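Local coordinates for GH3 beta-N-acetylglucosaminidase (Paenibacillaceae, PDB 6K5J), which hydrolyses terminal beta-linked N-acetylglucosamine units from sugar chains, as a glycoside hydrolase of family 3, at residues E29-R35 with E65-I69; G45-F49 with L62-L66. One frame throughout, in Å; residues are numbered along the deposited sequence.

From the N terminus, the chain passes through strand 21-23 of the parallel sheet and the turn at 29-31 into helix 32-39, then strand 45-47, helix 56-72 and strand 79-81, successive beta-alpha units of the family 3 TIM-barrel-type domain. Contact 1 closes the longer loop, bringing 29-35 beside 65-69, so two consecutive helices of the outer layer pack side by side. Contact 2 closes a shorter loop lying wholly within that span, setting 45-49 against 62-66 and tying strand to helix. Both end on helix 56-72 and share Glu65 and Leu66. Leu62 CD1 also packs on Ala30 N at 3.5 Å, so the two contacts adjoin.

Contact 1: E29-R35 with E65-I69; sequences EASDDAR and ELQQI
Ala30 meets three side chains of helix 56-72: its CB lies 3.5 Å from Glu65 CD and 3.6 Å from Ile69 CD1, with Leu66 CD2 farther off. Leu66 CD2 also reaches Ala34 CB, and Ile38 extends this apolar seam. Helix 32-39 and the turn before it thereby pack on the next helix of the family 3 TIM-barrel-type domain. At the margin of the seam Glu65, extended with CG trans to its backbone N (chi1 -178°), carries OE1 to Ala30 N, 2.8 Å away. The N-H points nearly straight at the oxygen (173°), though from above the carboxylate plane, 47° out of it. The outer side is looser and wet. Ile69 CD1 lies over one face of the Arg35 guanidinium, 3.5 Å above its plane and offset toward the rim. Arg35 crosses Glu65 nearly at right angles; Arg35 NH2 to Glu65 OE2 is a long, weak salt bridge of 3.9 Å. One water spans Arg35 NH2 and Glu65 OE2; another donates to Glu65 OE2 and Ala30 O. Ser31 OG, at the N-cap of helix 32-39, accepts from Ala34 N. Glu65 OE1 thus fixes the backbone before that cap directly, whereas OE2 is held mostly through water, the nearby arginine probably favouring its charge.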
# COMPACT_ATOMS: atom_id res chain seq x y z
N GLU A 29 10.22 21.21 3.83
CA GLU A 29 9.55 22.20 4.66
C GLU A 29 8.32 22.66 3.90
O GLU A 29 8.17 22.39 2.70
CB GLU A 29 10.49 23.37 4.99
CG GLU A 29 11.81 22.91 5.58
CD GLU A 29 12.84 24.03 5.73
OE1 GLU A 29 13.83 23.80 6.45
OE2 GLU A 29 12.67 25.11 5.13
N ALA A 30 7.40 23.33 4.59
CA ALA A 30 6.17 23.77 3.93
C ALA A 30 6.50 24.69 2.76
O ALA A 30 7.28 25.63 2.90
CB ALA A 30 5.26 24.48 4.93
N SER A 31 5.92 24.40 1.60
CA SER A 31 6.15 25.24 0.44
C SER A 31 5.14 26.39 0.41
O SER A 31 4.18 26.44 1.19
CB SER A 31 6.04 24.41 -0.84
OG SER A 31 4.70 23.98 -1.02
N ASP A 32 5.37 27.34 -0.50
CA ASP A 32 4.41 28.42 -0.72
C ASP A 32 3.06 27.87 -1.17
O ASP A 32 2.01 28.40 -0.78
CB ASP A 32 4.95 29.41 -1.76
CG ASP A 32 6.11 30.23 -1.24
OD1 ASP A 32 6.32 30.28 -0.01
OD2 ASP A 32 6.82 30.83 -2.07
N ASP A 33 3.06 26.82 -1.99
CA ASP A 33 1.80 26.19 -2.37
C ASP A 33 1.09 25.62 -1.14
O ASP A 33 -0.14 25.75 -1.00
CB ASP A 33 2.03 25.08 -3.39
CG ASP A 33 2.25 25.60 -4.79
OD1 ASP A 33 2.11 26.81 -5.00
OD2 ASP A 33 2.58 24.79 -5.67
N ALA A 34 1.83 24.97 -0.26
CA ALA A 34 1.22 24.41 0.94
C ALA A 34 0.64 25.52 1.82
O ALA A 34 -0.47 25.39 2.36
CB ALA A 34 2.25 23.59 1.71
N ARG A 35 1.36 26.63 1.92
CA ARG A 35 0.90 27.76 2.73
C ARG A 35 -0.40 28.35 2.19
O ARG A 35 -1.31 28.67 2.96
CB ARG A 35 2.01 28.81 2.77
CG ARG A 35 1.83 29.90 3.79
CD ARG A 35 3.08 30.78 3.85
NE ARG A 35 4.28 30.00 4.14
CZ ARG A 35 4.71 29.73 5.37
NH1 ARG A 35 4.03 30.19 6.43
NH2 ARG A 35 5.81 29.01 5.56
N GLU A 65 5.05 22.21 11.51
CA GLU A 65 5.00 23.46 10.76
C GLU A 65 3.66 23.62 10.06
O GLU A 65 3.04 24.69 10.12
CB GLU A 65 6.14 23.53 9.73
CG GLU A 65 6.16 24.85 8.94
CD GLU A 65 7.20 24.89 7.82
OE1 GLU A 65 7.64 23.82 7.36
OE2 GLU A 65 7.57 26.01 7.39
N LEU A 66 3.19 22.57 9.38
CA LEU A 66 1.90 22.65 8.71
C LEU A 66 0.78 22.95 9.70
O LEU A 66 -0.11 23.75 9.42
CB LEU A 66 1.61 21.35 7.94
CG LEU A 66 2.53 21.08 6.74
CD1 LEU A 66 2.38 19.63 6.23
CD2 LEU A 66 2.29 22.08 5.60
N GLN A 67 0.80 22.29 10.86
CA GLN A 67 -0.22 22.55 11.87
C GLN A 67 -0.11 23.97 12.41
O GLN A 67 -1.13 24.61 12.70
CB GLN A 67 -0.10 21.52 12.99
CG GLN A 67 -0.34 20.09 12.52
CD GLN A 67 -1.78 19.77 12.25
OE1 GLN A 67 -2.65 20.66 12.20
NE2 GLN A 67 -2.06 18.48 12.06
N GLN A 68 1.11 24.48 12.55
CA GLN A 68 1.29 25.84 13.02
C GLN A 68 0.76 26.85 12.01
O GLN A 68 0.16 27.86 12.39
CB GLN A 68 2.77 26.09 13.30
CG GLN A 68 3.11 27.50 13.75
CD GLN A 68 4.59 27.67 13.98
OE1 GLN A 68 5.40 26.85 13.53
NE2 GLN A 68 4.97 28.73 14.70
N ILE A 69 0.99 26.59 10.72
CA ILE A 69 0.46 27.47 9.67
C ILE A 69 -1.06 27.51 9.74
O ILE A 69 -1.67 28.58 9.60
CB ILE A 69 0.96 27.00 8.29
CG1 ILE A 69 2.45 27.29 8.13
CG2 ILE A 69 0.15 27.64 7.16
CD1 ILE A 69 3.13 26.56 6.96
O HOH W 1 8.57 26.63 5.04
O HOH W 2 6.58 28.43 8.42

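Contact 2: G45-F49 with L62-L66; sequences GIIYF and LSAEL. With NAG (2-acetamido-2-deoxy-beta-D-glucopyranose), chain B.
Tyr48 OH donates to Ser63 OG at 2.7 Å, the serine oxygen lying at the ring edge in the plane of the phenol. Leu62 and Leu66, on the same helix, point back toward the oncoming tyrosine: Leu62 CD2 lies 3.6 Å from Tyr48 CE1, and Leu66 CD1 meets Tyr48 OH at 3.5 Å near the ring plane. Ile46, two residues back, touches more loosely, Ile46 CG2 to Leu66 CD1 at 4.1 Å. With CG trans to its carbonyl carbon (chi1 -73°), Tyr48 extends its ring from the sheet to the helix. Outside this shell, Ser63 OG is also hydrogen-bonded to Leu128 O, and Ile80 borders both Tyr48 and Ser63. Backbone bonds of Ile46 and Tyr48 to Ser81 fix the strand in this beta-alpha-beta unit. Ile47 and Phe49 face the other way, where Phe49 CE2 lies 3.4 Å from O6 of the N-acetylglucosamine, a sugar hydrogen-bonded to Asp83, Arg152, Lys182, His183 and Asp268. A phenylalanine in place of Tyr48 would probably leave Ser63 OG without the phenol hydrogen it accepts and open a gap beside the leucines where the hydroxyl lay. The buried phenol is therefore satisfied by a serine that, facing the Leu128 carbonyl, passes the hydrogen bonding onward.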
# COMPACT_ATOMS: atom_id res chain seq x y z
N GLY A 45 -6.86 18.75 4.71
CA GLY A 45 -5.88 17.69 4.87
C GLY A 45 -4.70 17.84 3.93
O GLY A 45 -4.78 18.50 2.89
N ILE A 46 -3.61 17.18 4.32
CA ILE A 46 -2.37 17.08 3.55
C ILE A 46 -2.03 15.61 3.42
O ILE A 46 -2.16 14.85 4.39
CB ILE A 46 -1.21 17.83 4.25
CG1 ILE A 46 -1.51 19.32 4.39
CG2 ILE A 46 0.13 17.59 3.52
CD1 ILE A 46 -1.47 20.08 3.06
N ILE A 47 -1.59 15.18 2.23
CA ILE A 47 -1.05 13.84 2.04
C ILE A 47 0.44 13.96 1.70
O ILE A 47 0.82 14.78 0.85
CB ILE A 47 -1.81 13.05 0.96
CG1 ILE A 47 -1.13 11.69 0.73
CG2 ILE A 47 -1.92 13.86 -0.35
CD1 ILE A 47 -1.96 10.68 -0.04
N TYR A 48 1.26 13.15 2.36
CA TYR A 48 2.70 13.09 2.13
C TYR A 48 3.04 12.03 1.08
O TYR A 48 2.43 10.95 1.04
CB TYR A 48 3.45 12.74 3.41
CG TYR A 48 3.55 13.81 4.48
CD1 TYR A 48 3.50 15.17 4.17
CD2 TYR A 48 3.73 13.46 5.82
CE1 TYR A 48 3.62 16.15 5.16
CE2 TYR A 48 3.85 14.42 6.81
CZ TYR A 48 3.79 15.76 6.48
OH TYR A 48 3.91 16.71 7.46
N PHE A 49 4.06 12.31 0.28
CA PHE A 49 4.73 11.33 -0.57
C PHE A 49 6.23 11.33 -0.26
O PHE A 49 6.69 12.06 0.60
CB PHE A 49 4.42 11.60 -2.05
CG PHE A 49 2.99 11.31 -2.40
CD1 PHE A 49 2.01 12.26 -2.18
CD2 PHE A 49 2.61 10.05 -2.84
CE1 PHE A 49 0.67 11.99 -2.45
CE2 PHE A 49 1.28 9.75 -3.11
CZ PHE A 49 0.31 10.73 -2.92
N LEU A 62 8.13 19.07 9.84
CA LEU A 62 7.23 19.49 8.77
C LEU A 62 5.77 19.39 9.19
O LEU A 62 4.98 20.31 8.93
CB LEU A 62 7.50 18.63 7.52
CG LEU A 62 6.51 18.78 6.37
CD1 LEU A 62 6.54 20.20 5.82
CD2 LEU A 62 6.83 17.76 5.28
N SER A 63 5.39 18.29 9.84
CA SER A 63 4.01 18.17 10.32
C SER A 63 3.68 19.28 11.31
O SER A 63 2.60 19.87 11.25
CB SER A 63 3.77 16.80 10.95
OG SER A 63 3.96 15.75 10.01
N ALA A 64 4.59 19.56 12.24
CA ALA A 64 4.33 20.61 13.21
C ALA A 64 4.23 21.98 12.54
O ALA A 64 3.43 22.83 12.95
CB ALA A 64 5.42 20.61 14.29
N GLU A 65 5.05 22.21 11.51
CA GLU A 65 5.00 23.46 10.76
C GLU A 65 3.66 23.62 10.06
O GLU A 65 3.04 24.69 10.12
CB GLU A 65 6.14 23.53 9.73
CG GLU A 65 6.16 24.85 8.94
CD GLU A 65 7.20 24.89 7.82
OE1 GLU A 65 7.64 23.82 7.36
OE2 GLU A 65 7.57 26.01 7.39
N LEU A 66 3.19 22.57 9.38
CA LEU A 66 1.90 22.65 8.71
C LEU A 66 0.78 22.95 9.70
O LEU A 66 -0.11 23.75 9.42
CB LEU A 66 1.61 21.35 7.94
CG LEU A 66 2.53 21.08 6.74
CD1 LEU A 66 2.38 19.63 6.23
CD2 LEU A 66 2.29 22.08 5.60
C1 NAG B . -3.98 5.74 -5.56
C2 NAG B . -3.97 4.35 -4.88
C3 NAG B . -4.33 4.45 -3.38
C4 NAG B . -3.53 5.54 -2.69
C5 NAG B . -3.72 6.85 -3.45
C6 NAG B . -2.96 8.02 -2.85
C7 NAG B . -4.61 2.22 -5.95
C8 NAG B . -5.73 1.46 -6.62
N2 NAG B . -4.91 3.46 -5.56
O1 NAG B . -3.36 5.61 -6.80
O3 NAG B . -4.10 3.20 -2.74
O4 NAG B . -3.97 5.70 -1.35
O5 NAG B . -3.22 6.67 -4.77
O6 NAG B . -1.56 7.87 -3.03
O7 NAG B . -3.51 1.72 -5.76